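Local coordinates for protein 6-O-methylguanine DNA methyltransferase (Enterococcus faecalis, PDB 2B6C) that is of unknown function but probably acts in DNA alkylation repair, as an all-helical member of the AlkD-like family, at residues Leu44-Leu56 with Asp77-Glu90. Sequence-based numbering, arbitrary orientation. Where two conformers were deposited one is given.
With SO4 (sulfate ion), chain D.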
ATOM      1  N   LEU B  44     -16.044   0.543   0.992  1.00 16.16           N
ATOM      2  CA  LEU B  44     -15.846   1.379   2.159  1.00 16.14           C
ATOM      3  C   LEU B  44     -14.359   1.469   2.506  1.00 15.83           C
ATOM      4  O   LEU B  44     -13.865   2.547   2.864  1.00 15.35           O
ATOM      5  CB  LEU B  44     -16.670   0.855   3.369  1.00 17.56           C
ATOM      6  CG  LEU B  44     -16.367   1.505   4.719  1.00 17.03           C
ATOM      7  CD1 LEU B  44     -17.141   2.795   4.846  1.00 19.75           C
ATOM      8  CD2 LEU B  44     -16.765   0.525   5.785  1.00 17.96           C
ATOM      9  N   LEU B  45     -13.644   0.342   2.416  1.00 16.10           N
ATOM     10  CA  LEU B  45     -12.228   0.342   2.740  1.00 16.24           C
ATOM     11  C   LEU B  45     -11.468   1.229   1.742  1.00 17.29           C
ATOM     12  O   LEU B  45     -10.551   1.943   2.126  1.00 16.75           O
ATOM     13  CB  LEU B  45     -11.656  -1.086   2.809  1.00 15.72           C
ATOM     14  CG  LEU B  45     -12.257  -1.940   3.949  1.00 17.58           C
ATOM     15  CD1 LEU B  45     -11.717  -3.370   3.891  1.00 19.28           C
ATOM     16  CD2 LEU B  45     -11.994  -1.362   5.327  1.00 19.57           C
ATOM     17  N   LYS B  46     -11.858   1.167   0.471  1.00 17.17           N
ATOM     18  CA  LYS B  46     -11.241   1.990  -0.565  0.50 18.45           C
ATOM     19  C   LYS B  46     -11.409   3.488  -0.278  1.00 18.43           C
ATOM     20  O   LYS B  46     -10.456   4.246  -0.364  1.00 19.05           O
ATOM     21  CB  LYS B  46     -11.806   1.625  -1.944  0.50 17.86           C
ATOM     22  CG  LYS B  46     -11.474   2.608  -3.073  0.50 19.32           C
ATOM     23  CD  LYS B  46     -12.199   2.248  -4.385  0.50 19.17           C
ATOM     24  CE  LYS B  46     -11.697   0.954  -4.990  0.50 20.01           C
ATOM     25  NZ  LYS B  46     -12.077   0.810  -6.433  0.50 21.06           N
ATOM     26  N   GLU B  47     -12.621   3.928   0.056  1.00 18.70           N
ATOM     27  CA  GLU B  47     -12.839   5.361   0.258  0.50 18.81           C
ATOM     28  C   GLU B  47     -12.247   5.864   1.578  1.00 18.53           C
ATOM     29  O   GLU B  47     -11.979   7.044   1.713  1.00 18.96           O
ATOM     30  CB  GLU B  47     -14.321   5.767   0.065  0.50 19.49           C
ATOM     31  CG  GLU B  47     -15.134   6.045   1.329  0.50 18.69           C
ATOM     32  CD  GLU B  47     -16.359   6.925   1.078  0.50 19.30           C
ATOM     33  OE1 GLU B  47     -16.761   7.063  -0.101  0.50 21.24           O
ATOM     34  OE2 GLU B  47     -16.922   7.479   2.057  0.50 17.57           O
ATOM     35  N   SER B  48     -12.020   4.950   2.524  1.00 17.29           N
ATOM     36  CA  SER B  48     -11.487   5.307   3.834  1.00 16.13           C
ATOM     37  C   SER B  48     -10.103   5.977   3.744  1.00 15.34           C
ATOM     38  O   SER B  48      -9.792   6.837   4.546  1.00 14.89           O
ATOM     39  CB  SER B  48     -11.428   4.089   4.742  1.00 15.40           C
ATOM     40  OG  SER B  48     -10.323   3.259   4.383  1.00 13.38           O
ATOM     41  N   HIS B  49      -9.284   5.574   2.771  1.00 15.88           N
ATOM     42  CA  HIS B  49      -7.971   6.233   2.502  1.00 15.55           C
ATOM     43  C   HIS B  49      -8.076   7.720   2.216  1.00 15.75           C
ATOM     44  O   HIS B  49      -7.099   8.466   2.416  1.00 15.14           O
ATOM     45  CB  HIS B  49      -7.270   5.578   1.316  1.00 15.32           C
ATOM     46  CG  HIS B  49      -7.060   4.109   1.490  1.00 19.20           C
ATOM     47  ND1 HIS B  49      -7.775   3.166   0.783  1.00 21.00           N
ATOM     48  CD2 HIS B  49      -6.227   3.420   2.297  1.00 20.55           C
ATOM     49  CE1 HIS B  49      -7.400   1.959   1.154  1.00 17.73           C
ATOM     50  NE2 HIS B  49      -6.465   2.084   2.077  1.00 21.73           N
ATOM     51  N   THR B  50      -9.256   8.147   1.759  1.00 15.16           N
ATOM     52  CA  THR B  50      -9.465   9.544   1.358  1.00 15.11           C
ATOM     53  C   THR B  50      -9.997  10.421   2.511  1.00 15.90           C
ATOM     54  O   THR B  50     -10.034  11.647   2.404  1.00 16.02           O
ATOM     55  CB  THR B  50     -10.410   9.674   0.082  1.00 15.01           C
ATOM     56  OG1 THR B  50     -11.780   9.515   0.456  1.00 13.47           O
ATOM     57  CG2 THR B  50     -10.062   8.651  -1.006  1.00 12.88           C
ATOM     58  N   TRP B  51     -10.439   9.792   3.592  1.00 16.17           N
ATOM     59  CA  TRP B  51     -11.030  10.518   4.710  1.00 16.24           C
ATOM     60  C   TRP B  51      -9.979  11.310   5.468  1.00 15.98           C
ATOM     61  O   TRP B  51      -8.856  10.830   5.645  1.00 15.31           O
ATOM     62  CB  TRP B  51     -11.761   9.600   5.708  1.00 15.75           C
ATOM     63  CG  TRP B  51     -12.896   8.786   5.136  1.00 16.34           C
ATOM     64  CD1 TRP B  51     -13.650   9.052   3.995  1.00 16.24           C
ATOM     65  CD2 TRP B  51     -13.446   7.597   5.704  1.00 15.82           C
ATOM     66  NE1 TRP B  51     -14.597   8.054   3.815  1.00 17.23           N
ATOM     67  CE2 TRP B  51     -14.502   7.164   4.850  1.00 16.76           C
ATOM     68  CE3 TRP B  51     -13.122   6.827   6.827  1.00 14.65           C
ATOM     69  CZ2 TRP B  51     -15.229   5.997   5.100  1.00 16.47           C
ATOM     70  CZ3 TRP B  51     -13.848   5.688   7.073  1.00 16.37           C
ATOM     71  CH2 TRP B  51     -14.878   5.271   6.207  1.00 15.03           C
ATOM     72  N   PRO B  52     -10.358  12.522   5.937  1.00 16.76           N
ATOM     73  CA  PRO B  52      -9.509  13.238   6.884  1.00 16.79           C
ATOM     74  C   PRO B  52      -9.247  12.320   8.069  1.00 17.11           C
ATOM     75  O   PRO B  52     -10.074  11.433   8.380  1.00 17.08           O
ATOM     76  CB  PRO B  52     -10.351  14.448   7.275  1.00 17.02           C
ATOM     77  CG  PRO B  52     -11.304  14.648   6.042  1.00 18.73           C
ATOM     78  CD  PRO B  52     -11.608  13.251   5.617  1.00 16.51           C
ATOM     79  N   LYS B  53      -8.076  12.472   8.677  1.00 17.27           N
ATOM     80  CA  LYS B  53      -7.684  11.648   9.813  1.00 17.06           C
ATOM     81  C   LYS B  53      -8.775  11.593  10.889  1.00 18.01           C
ATOM     82  O   LYS B  53      -9.071  10.524  11.426  1.00 16.61           O
ATOM     83  CB  LYS B  53      -6.363  12.158  10.416  1.00 16.93           C
ATOM     84  CG  LYS B  53      -5.793  11.287  11.584  1.00 16.51           C
ATOM     85  CD  LYS B  53      -5.586   9.790  11.205  1.00 15.20           C
ATOM     86  CE  LYS B  53      -4.557   9.564  10.087  1.00 14.08           C
ATOM     87  NZ  LYS B  53      -3.189  10.043  10.490  1.00 14.76           N
ATOM     88  N   GLU B  54      -9.361  12.740  11.213  1.00 19.13           N
ATOM     89  CA  GLU B  54     -10.370  12.785  12.279  1.00 22.08           C
ATOM     90  C   GLU B  54     -11.584  11.921  11.920  1.00 20.60           C
ATOM     91  O   GLU B  54     -12.092  11.176  12.765  1.00 21.67           O
ATOM     92  CB  GLU B  54     -10.810  14.221  12.579  1.00 21.37           C
ATOM     93  CG  GLU B  54     -11.548  14.352  13.934  1.00 26.21           C
ATOM     94  CD  GLU B  54     -12.046  15.795  14.205  1.00 28.18           C
ATOM     95  OE1 GLU B  54     -12.234  16.577  13.235  1.00 36.70           O
ATOM     96  OE2 GLU B  54     -12.269  16.155  15.395  1.00 37.00           O
ATOM     97  N   LYS B  55     -12.030  12.015  10.670  1.00 19.65           N
ATOM     98  CA  LYS B  55     -13.134  11.194  10.201  1.00 19.57           C
ATOM     99  C   LYS B  55     -12.777   9.708  10.314  1.00 18.18           C
ATOM    100  O   LYS B  55     -13.606   8.924  10.779  1.00 18.40           O
ATOM    101  CB  LYS B  55     -13.569  11.582   8.772  1.00 19.18           C
ATOM    102  CG  LYS B  55     -14.776  10.774   8.284  1.00 19.79           C
ATOM    103  CD  LYS B  55     -15.253  11.217   6.903  1.00 21.07           C
ATOM    104  CE  LYS B  55     -16.345  10.279   6.405  1.00 23.42           C
ATOM    105  NZ  LYS B  55     -16.875  10.747   5.086  1.00 24.75           N
ATOM    106  N   LEU B  56     -11.549   9.331   9.899  1.00 17.48           N
ATOM    107  CA  LEU B  56     -11.094   7.942   9.949  1.00 16.37           C
ATOM    108  C   LEU B  56     -11.152   7.377  11.376  1.00 16.80           C
ATOM    109  O   LEU B  56     -11.667   6.280  11.583  1.00 16.78           O
ATOM    110  CB  LEU B  56      -9.690   7.768   9.335  1.00 16.23           C
ATOM    111  CG  LEU B  56      -9.052   6.352   9.360  1.00 16.87           C
ATOM    112  CD1 LEU B  56      -9.940   5.253   8.711  1.00 11.89           C
ATOM    113  CD2 LEU B  56      -7.657   6.381   8.751  1.00 15.12           C
ATOM    114  N   ASP B  77     -10.226  -3.673  10.061  1.00 14.64           N
ATOM    115  CA  ASP B  77      -9.852  -3.582   8.633  1.00 13.96           C
ATOM    116  C   ASP B  77      -9.618  -2.122   8.224  1.00 14.31           C
ATOM    117  O   ASP B  77      -8.729  -1.842   7.450  1.00 12.82           O
ATOM    118  CB  ASP B  77     -10.916  -4.215   7.704  1.00 14.15           C
ATOM    119  CG  ASP B  77     -10.788  -5.724   7.593  1.00 14.75           C
ATOM    120  OD1 ASP B  77      -9.748  -6.308   8.019  1.00 16.09           O
ATOM    121  OD2 ASP B  77     -11.749  -6.341   7.079  1.00 18.60           O
ATOM    122  N   LEU B  78     -10.419  -1.200   8.749  1.00 14.00           N
ATOM    123  CA  LEU B  78     -10.196   0.223   8.468  1.00 14.78           C
ATOM    124  C   LEU B  78      -8.816   0.697   8.940  1.00 15.79           C
ATOM    125  O   LEU B  78      -8.120   1.455   8.237  1.00 15.61           O
ATOM    126  CB  LEU B  78     -11.285   1.112   9.091  1.00 14.32           C
ATOM    127  CG  LEU B  78     -12.638   1.041   8.384  1.00 15.02           C
ATOM    128  CD1 LEU B  78     -13.724   1.661   9.265  1.00 11.77           C
ATOM    129  CD2 LEU B  78     -12.582   1.786   7.051  1.00 13.42           C
ATOM    130  N   ALA B  79      -8.437   0.235  10.120  1.00 15.97           N
ATOM    131  CA  ALA B  79      -7.156   0.537  10.699  1.00 16.59           C
ATOM    132  C   ALA B  79      -6.049  -0.156   9.914  1.00 16.27           C
ATOM    133  O   ALA B  79      -5.056   0.466   9.533  1.00 15.94           O
ATOM    134  CB  ALA B  79      -7.137   0.123  12.197  1.00 15.84           C
ATOM    135  N   LEU B  80      -6.225  -1.442   9.650  1.00 17.64           N
ATOM    136  CA  LEU B  80      -5.244  -2.201   8.877  1.00 18.12           C
ATOM    137  C   LEU B  80      -4.975  -1.612   7.478  1.00 18.29           C
ATOM    138  O   LEU B  80      -3.834  -1.518   7.042  1.00 17.30           O
ATOM    139  CB  LEU B  80      -5.728  -3.632   8.709  1.00 19.16           C
ATOM    140  CG  LEU B  80      -5.194  -4.648   9.688  1.00 24.09           C
ATOM    141  CD1 LEU B  80      -6.195  -5.807   9.693  1.00 27.25           C
ATOM    142  CD2 LEU B  80      -3.799  -5.078   9.161  1.00 28.27           C
ATOM    143  N   GLN B  81      -6.043  -1.253   6.772  1.00 18.50           N
ATOM    144  CA  GLN B  81      -5.936  -0.652   5.432  1.00 19.61           C
ATOM    145  C   GLN B  81      -5.243   0.711   5.402  1.00 18.44           C
ATOM    146  O   GLN B  81      -4.683   1.095   4.386  1.00 19.42           O
ATOM    147  CB  GLN B  81      -7.330  -0.518   4.790  1.00 19.84           C
ATOM    148  CG  GLN B  81      -7.973  -1.845   4.370  1.00 25.29           C
ATOM    149  CD  GLN B  81      -7.001  -2.882   3.789  1.00 31.54           C
ATOM    150  OE1 GLN B  81      -6.535  -3.792   4.497  1.00 35.80           O
ATOM    151  NE2 GLN B  81      -6.711  -2.763   2.503  1.00 31.49           N
ATOM    152  N   ASN B  82      -5.328   1.452   6.499  1.00 16.73           N
ATOM    153  CA  ASN B  82      -4.772   2.788   6.591  1.00 15.14           C
ATOM    154  C   ASN B  82      -3.539   2.830   7.497  1.00 14.46           C
ATOM    155  O   ASN B  82      -3.163   3.891   7.995  1.00 14.18           O
ATOM    156  CB  ASN B  82      -5.849   3.767   7.088  1.00 14.82           C
ATOM    157  CG  ASN B  82      -6.966   3.950   6.072  1.00 15.79           C
ATOM    158  OD1 ASN B  82      -6.863   4.790   5.174  1.00 12.97           O
ATOM    159  ND2 ASN B  82      -8.037   3.155   6.196  1.00 11.12           N
ATOM    160  N   VAL B  83      -2.904   1.675   7.683  1.00 14.27           N
ATOM    161  CA  VAL B  83      -1.802   1.506   8.633  1.00 14.26           C
ATOM    162  C   VAL B  83      -0.675   2.559   8.448  1.00 14.38           C
ATOM    163  O   VAL B  83      -0.179   3.113   9.431  1.00 13.77           O
ATOM    164  CB  VAL B  83      -1.261   0.022   8.593  1.00 15.13           C
ATOM    165  CG1 VAL B  83      -0.677  -0.356   7.199  1.00 13.58           C
ATOM    166  CG2 VAL B  83      -0.305  -0.295   9.739  1.00 14.44           C
ATOM    167  N   GLN B  84      -0.331   2.850   7.193  1.00 13.61           N
ATOM    168  CA  GLN B  84       0.674   3.843   6.827  1.00 14.27           C
ATOM    169  C   GLN B  84       0.361   5.276   7.252  1.00 13.93           C
ATOM    170  O   GLN B  84       1.285   6.069   7.420  1.00 13.68           O
ATOM    171  CB  GLN B  84       0.922   3.822   5.323  1.00 14.82           C
ATOM    172  CG  GLN B  84       1.580   2.572   4.887  1.00 17.57           C
ATOM    173  CD  GLN B  84       2.134   2.680   3.489  1.00 24.78           C
ATOM    174  OE1 GLN B  84       1.415   2.508   2.499  1.00 26.63           O
ATOM    175  NE2 GLN B  84       3.432   2.942   3.401  1.00 25.98           N
ATOM    176  N   ARG B  85      -0.924   5.584   7.419  1.00 13.24           N
ATOM    177  CA  ARG B  85      -1.404   6.914   7.787  1.00 13.34           C
ATOM    178  C   ARG B  85      -1.228   7.281   9.268  1.00 13.28           C
ATOM    179  O   ARG B  85      -1.324   8.461   9.631  1.00 12.13           O
ATOM    180  CB  ARG B  85      -2.887   7.072   7.400  1.00 13.15           C
ATOM    181  CG  ARG B  85      -3.152   6.963   5.881  1.00 12.28           C
ATOM    182  CD  ARG B  85      -4.640   7.232   5.582  1.00 13.73           C
ATOM    183  NE  ARG B  85      -5.000   8.571   6.033  1.00 13.66           N
ATOM    184  CZ  ARG B  85      -6.227   9.067   6.127  1.00 16.30           C
ATOM    185  NH1 ARG B  85      -7.294   8.347   5.785  1.00 16.12           N
ATOM    186  NH2 ARG B  85      -6.385  10.303   6.569  1.00 14.37           N
ATOM    187  N   PHE B  86      -0.965   6.285  10.124  1.00 13.59           N
ATOM    188  CA  PHE B  86      -0.858   6.569  11.553  1.00 13.52           C
ATOM    189  C   PHE B  86       0.553   6.896  12.020  1.00 13.67           C
ATOM    190  O   PHE B  86       1.497   6.174  11.716  1.00 12.79           O
ATOM    191  CB  PHE B  86      -1.441   5.433  12.393  1.00 13.47           C
ATOM    192  CG  PHE B  86      -2.825   5.075  12.008  1.00 13.09           C
ATOM    193  CD1 PHE B  86      -3.873   5.980  12.238  1.00 15.78           C
ATOM    194  CD2 PHE B  86      -3.096   3.858  11.406  1.00 12.25           C
ATOM    195  CE1 PHE B  86      -5.158   5.676  11.858  1.00 13.61           C
ATOM    196  CE2 PHE B  86      -4.420   3.540  11.011  1.00 11.03           C
ATOM    197  CZ  PHE B  86      -5.426   4.452  11.252  1.00 12.46           C
ATOM    198  N   SER B  87       0.664   7.973  12.798  1.00 13.84           N
ATOM    199  CA  SER B  87       1.884   8.298  13.523  1.00 14.70           C
ATOM    200  C   SER B  87       2.023   7.387  14.739  1.00 15.22           C
ATOM    201  O   SER B  87       1.083   6.667  15.085  1.00 15.98           O
ATOM    202  CB  SER B  87       1.811   9.736  14.001  1.00 14.27           C
ATOM    203  OG  SER B  87       0.693   9.858  14.855  1.00 14.77           O
ATOM    204  N   LEU B  88       3.191   7.423  15.383  1.00 15.48           N
ATOM    205  CA  LEU B  88       3.407   6.688  16.614  1.00 16.27           C
ATOM    206  C   LEU B  88       2.323   6.977  17.635  1.00 17.34           C
ATOM    207  O   LEU B  88       1.804   6.064  18.246  1.00 17.80           O
ATOM    208  CB  LEU B  88       4.783   6.997  17.224  1.00 16.61           C
ATOM    209  CG  LEU B  88       5.115   6.382  18.610  1.00 15.18           C
ATOM    210  CD1 LEU B  88       5.040   4.853  18.616  1.00 13.59           C
ATOM    211  CD2 LEU B  88       6.506   6.852  19.030  1.00 16.40           C
ATOM    212  N   GLU B  89       2.000   8.253  17.823  1.00 18.42           N
ATOM    213  CA  GLU B  89       1.040   8.665  18.853  0.60 18.45           C
ATOM    214  C   GLU B  89      -0.363   8.105  18.602  1.00 18.47           C
ATOM    215  O   GLU B  89      -1.069   7.724  19.563  1.00 18.36           O
ATOM    216  CB  GLU B  89       1.041  10.197  19.026  0.60 18.42           C
ATOM    217  CG  GLU B  89       1.786  10.987  17.904  0.60 20.58           C
ATOM    218  CD  GLU B  89       3.311  10.817  17.906  0.60 20.57           C
ATOM    219  OE1 GLU B  89       3.900  10.684  16.807  0.60 16.54           O
ATOM    220  OE2 GLU B  89       3.927  10.822  19.007  0.60 23.55           O
ATOM    221  N   GLU B  90      -0.765   8.047  17.328  1.00 18.33           N
ATOM    222  CA  GLU B  90      -2.038   7.456  16.931  1.00 17.96           C
ATOM    223  C   GLU B  90      -2.045   5.959  17.129  1.00 18.45           C
ATOM    224  O   GLU B  90      -3.080   5.395  17.514  1.00 18.82           O
ATOM    225  CB  GLU B  90      -2.403   7.828  15.488  1.00 17.60           C
ATOM    226  CG  GLU B  90      -2.679   9.319  15.320  1.00 16.98           C
ATOM    227  CD  GLU B  90      -2.688   9.799  13.876  1.00 18.80           C
ATOM    228  OE1 GLU B  90      -2.033   9.211  13.002  1.00 19.25           O
ATOM    229  OE2 GLU B  90      -3.338  10.819  13.595  1.00 24.16           O
TER
HETATM  230  S   SO4 D 404      -6.662  15.817   6.771  1.00 50.98           S
HETATM  231  O1  SO4 D 404      -7.958  16.211   6.201  1.00 52.89           O
HETATM  232  O2  SO4 D 404      -5.912  17.038   7.028  1.00 52.06           O
HETATM  233  O3  SO4 D 404      -6.026  14.974   5.760  1.00 52.55           O
HETATM  234  O4  SO4 D 404      -6.724  15.122   8.058  1.00 48.67           O
HETATM  235  O   HOH W   1      -2.942  10.542   7.053  1.00  9.94           O
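The R85 guanidinium lies between H49 O over one face and L56 CD2 over the other, with S48 O, N82 OD1 and a water at its edge. On the W51 ring, S48 CA covers the centre of one face and K55 CE the opposite face, while E47 OE2 takes NE1-H in plane. The contact joins two interhelical connections of the AlkD-like all-helical fold, a type I turn (S48-W51) and a 3-10 segment (83-85), with their flanking helix ends. R85 NH2 approaches W51 O at 2.7 Å, tilted 19° from the guanidinium plane; NH1 bonds it weakly and NE donates to the water, holding the rotation from two sides. H49 NE2 meets Q81 O at its ring edge (3.1 Å), a bond both bent (136°) and above the carbonyl plane; ND1 bonds K46 O. Two nearly straight, in-plane bonds fix the N82 amide, from ND2 to S48 OG (2.9 Å) and L78 O (2.7 Å). Between helices 34-48 and 69-81, L78 CD2 packs against L45 CD2 and tightly against S48 CB (3.5 Å). K53 curls through three bends (chi2 to chi4 near 60°), carrying NZ to R85 O at 2.6 Å. NZ also salt-bridges E90 of the S87-E90 capping box, meeting OE1 syn at 2.9 Å, while S87 N takes the anti side.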